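Local coordinates for protein transcription factor GAMBIF1 (PDB 1BVO) that binds DNA through the Rel homology specificity domain contained in this chain, probably as a sequence-specific activator of transcription by RNA polymerase II, at residues C[14-19]-C[100-106]. Sequence-based numbering, arbitrary orientation.
Sequences LRFRYE and LGIQCVK. With nucleotides of chain B; nucleotides of chain A; nucleotides of chain D.
A single parallel beta bridge ties the DNA-recognition loop of this Rel homology domain, residues 14-19, to residues 100-106, which include strand 101-103. Residues 14-18 and 100-106 are extended, with Phe16, Arg17 and Tyr18 level with Ile102, Gln103 and Cys104 (CA-CA 4.9-5.3 Å), although end-to-end directions diverge by 57°; at Glu19 the first backbone turns into a 3-10 conformation. Arg17 alone supplies both hydrogen bonds: Arg17 N to Ile102 O, 3.2 Å, and Cys104 N to Arg17 O, 2.9 Å. Ile102 and Cys104 point toward 14-19. The flat Phe16 ring receives branched Ile102's CG2 4.0 Å from its centroid (CH-pi); small, polarisable Cys104 (chi1 p) places SG 3.6 Å from the Tyr18 centroid, almost on the normal. That ring's opposite face meets C2' of DA9 of chain B and DT9 of chain A, which nearly coincide; Tyr18 OH lies 2.7 and 2.6 Å from their respective OP2 atoms. Arg17's CA-to-CB bond points away from 100-106; its guanidinium, salt-bridged to Glu21, matches guanine DG4 of chain D, NH1 hydrogen-bonding O6 (2.9 Å) and NH2 N7 (2.5 Å). Cationic Lys106 NZ meets phosphates. Behind, strand 101-103 pairs with strand 72-74, and Phe16 and Ile102 pack on Ile171 of strand 159-172.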
loop_
_atom_site.group_PDB
_atom_site.type_symbol
_atom_site.label_atom_id
_atom_site.label_comp_id
_atom_site.label_asym_id
_atom_site.label_seq_id
_atom_site.Cartn_x
_atom_site.Cartn_y
_atom_site.Cartn_z
ATOM N N LEU C 14 -14.975 2.488 17.148
ATOM C CA LEU C 14 -13.923 1.518 16.905
ATOM C C LEU C 14 -13.269 1.763 15.573
ATOM O O LEU C 14 -13.952 2.001 14.572
ATOM C CB LEU C 14 -14.482 0.086 16.950
ATOM C CG LEU C 14 -13.494 -1.056 16.684
ATOM C CD1 LEU C 14 -12.513 -1.182 17.835
ATOM C CD2 LEU C 14 -14.241 -2.365 16.486
ATOM N N ARG C 15 -11.946 1.801 15.579
ATOM C CA ARG C 15 -11.231 1.970 14.345
ATOM C C ARG C 15 -11.123 0.592 13.736
ATOM O O ARG C 15 -10.906 -0.405 14.434
ATOM C CB ARG C 15 -9.858 2.576 14.600
ATOM C CG ARG C 15 -8.733 1.951 13.782
ATOM C CD ARG C 15 -8.141 2.954 12.826
ATOM N NE ARG C 15 -7.874 4.216 13.516
ATOM C CZ ARG C 15 -6.680 4.795 13.567
ATOM N NH1 ARG C 15 -5.648 4.237 12.969
ATOM N NH2 ARG C 15 -6.525 5.936 14.225
ATOM N N PHE C 16 -11.354 0.541 12.433
ATOM C CA PHE C 16 -11.276 -0.679 11.648
ATOM C C PHE C 16 -9.782 -0.860 11.408
ATOM O O PHE C 16 -9.051 0.125 11.185
ATOM C CB PHE C 16 -11.984 -0.496 10.291
ATOM C CG PHE C 16 -13.464 -0.184 10.381
ATOM C CD1 PHE C 16 -14.101 0.003 11.606
ATOM C CD2 PHE C 16 -14.214 -0.054 9.219
ATOM C CE1 PHE C 16 -15.472 0.317 11.663
ATOM C CE2 PHE C 16 -15.573 0.258 9.259
ATOM C CZ PHE C 16 -16.207 0.448 10.486
ATOM N N ARG C 17 -9.313 -2.098 11.436
ATOM C CA ARG C 17 -7.895 -2.324 11.231
ATOM C C ARG C 17 -7.641 -3.175 10.007
ATOM O O ARG C 17 -8.484 -4.001 9.640
ATOM C CB ARG C 17 -7.282 -2.936 12.500
ATOM C CG ARG C 17 -7.471 -2.065 13.743
ATOM C CD ARG C 17 -6.240 -1.209 14.055
ATOM N NE ARG C 17 -6.527 -0.304 15.155
ATOM C CZ ARG C 17 -5.736 0.675 15.562
ATOM N NH1 ARG C 17 -4.579 0.903 14.978
ATOM N NH2 ARG C 17 -6.138 1.458 16.555
ATOM N N TYR C 18 -6.538 -2.899 9.312
ATOM C CA TYR C 18 -6.171 -3.661 8.124
ATOM C C TYR C 18 -5.425 -4.898 8.578
ATOM O O TYR C 18 -4.815 -4.906 9.647
ATOM C CB TYR C 18 -5.244 -2.864 7.191
ATOM C CG TYR C 18 -5.875 -1.642 6.549
ATOM C CD1 TYR C 18 -6.014 -0.459 7.263
ATOM C CD2 TYR C 18 -6.340 -1.672 5.228
ATOM C CE1 TYR C 18 -6.601 0.658 6.698
ATOM C CE2 TYR C 18 -6.930 -0.545 4.653
ATOM C CZ TYR C 18 -7.057 0.614 5.401
ATOM O OH TYR C 18 -7.641 1.749 4.896
ATOM N N GLU C 19 -5.476 -5.940 7.757
ATOM C CA GLU C 19 -4.793 -7.195 8.034
ATOM C C GLU C 19 -3.311 -6.903 8.275
ATOM O O GLU C 19 -2.687 -7.456 9.188
ATOM C CB GLU C 19 -4.973 -8.140 6.845
ATOM C CG GLU C 19 -4.481 -9.549 7.078
ATOM C CD GLU C 19 -4.912 -10.515 5.979
ATOM O OE1 GLU C 19 -5.536 -10.068 4.980
ATOM O OE2 GLU C 19 -4.630 -11.731 6.117
ATOM N N LEU C 100 -16.158 -8.759 18.902
ATOM C CA LEU C 100 -16.530 -8.656 17.491
ATOM C C LEU C 100 -15.773 -7.439 16.952
ATOM O O LEU C 100 -16.035 -6.292 17.357
ATOM C CB LEU C 100 -18.045 -8.429 17.348
ATOM C CG LEU C 100 -18.794 -8.900 16.088
ATOM C CD1 LEU C 100 -18.672 -10.404 15.944
ATOM C CD2 LEU C 100 -20.246 -8.495 16.218
ATOM N N GLY C 101 -14.796 -7.693 16.091
ATOM C CA GLY C 101 -14.001 -6.619 15.528
ATOM C C GLY C 101 -14.142 -6.552 14.019
ATOM O O GLY C 101 -14.494 -7.546 13.370
ATOM N N ILE C 102 -13.804 -5.396 13.453
ATOM C CA ILE C 102 -13.945 -5.218 12.024
ATOM C C ILE C 102 -12.593 -4.999 11.389
ATOM O O ILE C 102 -11.853 -4.078 11.758
ATOM C CB ILE C 102 -14.931 -4.080 11.738
ATOM C CG1 ILE C 102 -16.266 -4.432 12.379
ATOM C CG2 ILE C 102 -15.130 -3.891 10.247
ATOM C CD1 ILE C 102 -17.224 -3.301 12.431
ATOM N N GLN C 103 -12.231 -5.936 10.524
ATOM C CA GLN C 103 -10.969 -5.881 9.808
ATOM C C GLN C 103 -11.290 -5.452 8.394
ATOM O O GLN C 103 -11.920 -6.179 7.618
ATOM C CB GLN C 103 -10.282 -7.239 9.809
ATOM C CG GLN C 103 -8.797 -7.175 9.529
ATOM C CD GLN C 103 -8.063 -8.391 10.056
ATOM O OE1 GLN C 103 -7.933 -9.399 9.353
ATOM N NE2 GLN C 103 -7.588 -8.311 11.307
ATOM N N CYS C 104 -10.873 -4.243 8.069
ATOM C CA CYS C 104 -11.151 -3.681 6.773
ATOM C C CYS C 104 -10.237 -4.110 5.657
ATOM O O CYS C 104 -9.012 -4.034 5.747
ATOM C CB CYS C 104 -11.133 -2.168 6.849
ATOM S SG CYS C 104 -9.590 -1.585 7.493
ATOM N N VAL C 105 -10.870 -4.541 4.580
ATOM C CA VAL C 105 -10.149 -4.919 3.396
ATOM C C VAL C 105 -9.905 -3.595 2.716
ATOM O O VAL C 105 -10.763 -2.714 2.754
ATOM C CB VAL C 105 -11.016 -5.692 2.434
ATOM C CG1 VAL C 105 -10.155 -6.561 1.579
ATOM C CG2 VAL C 105 -12.063 -6.495 3.161
ATOM N N LYS C 106 -8.769 -3.481 2.043
ATOM C CA LYS C 106 -8.402 -2.267 1.311
ATOM C C LYS C 106 -8.825 -2.463 -0.163
ATOM O O LYS C 106 -8.919 -3.608 -0.627
ATOM C CB LYS C 106 -6.891 -2.034 1.442
ATOM C CG LYS C 106 -6.031 -3.234 1.098
ATOM C CD LYS C 106 -4.539 -2.911 1.165
ATOM C CE LYS C 106 -3.724 -4.029 0.483
ATOM N NZ LYS C 106 -2.333 -3.609 0.145
ATOM P P DA B 9 -7.517 1.515 1.383
ATOM O OP1 DA B 9 -7.599 0.682 0.152
ATOM O OP2 DA B 9 -8.629 1.490 2.364
ATOM O "O5'" DA B 9 -6.104 1.276 2.050
ATOM C "C5'" DA B 9 -4.976 1.262 1.198
ATOM C "C4'" DA B 9 -3.702 1.283 2.009
ATOM O "O4'" DA B 9 -3.597 2.532 2.716
ATOM C "C3'" DA B 9 -3.546 0.168 3.034
ATOM O "O3'" DA B 9 -2.353 -0.543 2.679
ATOM C "C2'" DA B 9 -3.451 0.905 4.372
ATOM C "C1'" DA B 9 -3.045 2.326 4.002
ATOM N N9 DA B 9 -3.578 3.387 4.856
ATOM C C8 DA B 9 -4.888 3.579 5.227
ATOM N N7 DA B 9 -5.074 4.646 5.975
ATOM C C5 DA B 9 -3.796 5.178 6.106
ATOM C C6 DA B 9 -3.316 6.309 6.787
ATOM N N6 DA B 9 -4.100 7.124 7.492
ATOM N N1 DA B 9 -2.006 6.566 6.719
ATOM C C2 DA B 9 -1.218 5.725 6.016
ATOM N N3 DA B 9 -1.554 4.635 5.348
ATOM C C4 DA B 9 -2.866 4.411 5.426
ATOM P P DT A 9 -7.461 1.629 1.415
ATOM O OP1 DT A 9 -7.637 0.795 0.206
ATOM O OP2 DT A 9 -8.514 1.633 2.452
ATOM O "O5'" DT A 9 -6.052 1.255 2.037
ATOM C "C5'" DT A 9 -4.895 1.403 1.234
ATOM C "C4'" DT A 9 -3.645 1.415 2.073
ATOM O "O4'" DT A 9 -3.502 2.661 2.802
ATOM C "C3'" DT A 9 -3.502 0.289 3.090
ATOM O "O3'" DT A 9 -2.320 -0.423 2.737
ATOM C "C2'" DT A 9 -3.394 1.021 4.431
ATOM C "C1'" DT A 9 -2.869 2.393 4.036
ATOM N N1 DT A 9 -3.135 3.551 4.949
ATOM C C2 DT A 9 -2.062 4.348 5.356
ATOM O O2 DT A 9 -0.901 4.113 5.073
ATOM N N3 DT A 9 -2.402 5.425 6.129
ATOM C C4 DT A 9 -3.660 5.779 6.552
ATOM O O4 DT A 9 -3.811 6.808 7.228
ATOM C C5 DT A 9 -4.722 4.881 6.140
ATOM C C7 DT A 9 -6.120 5.148 6.611
ATOM C C6 DT A 9 -4.408 3.835 5.361
ATOM P P DG D 4 -9.275 6.503 21.229
ATOM O OP1 DG D 4 -9.948 7.710 21.846
ATOM O OP2 DG D 4 -10.248 5.706 20.410
ATOM O "O5'" DG D 4 -8.146 7.238 20.453
ATOM C "C5'" DG D 4 -7.111 7.878 21.144
ATOM C "C4'" DG D 4 -6.023 8.205 20.131
ATOM O "O4'" DG D 4 -5.401 7.007 19.588
ATOM C "C3'" DG D 4 -6.618 8.822 18.881
ATOM O "O3'" DG D 4 -5.725 9.862 18.496
ATOM C "C2'" DG D 4 -6.559 7.711 17.817
ATOM C "C1'" DG D 4 -5.206 7.110 18.209
ATOM N N9 DG D 4 -4.845 5.790 17.647
ATOM C C8 DG D 4 -5.564 4.662 17.293
ATOM N N7 DG D 4 -4.901 3.635 16.811
ATOM C C5 DG D 4 -3.581 4.171 16.833
ATOM C C6 DG D 4 -2.368 3.550 16.419
ATOM O O6 DG D 4 -2.304 2.382 15.933
ATOM N N1 DG D 4 -1.258 4.352 16.600
ATOM C C2 DG D 4 -1.365 5.624 17.120
ATOM N N2 DG D 4 -0.130 6.177 17.216
ATOM N N3 DG D 4 -2.471 6.226 17.504
ATOM C C4 DG D 4 -3.533 5.425 17.345
#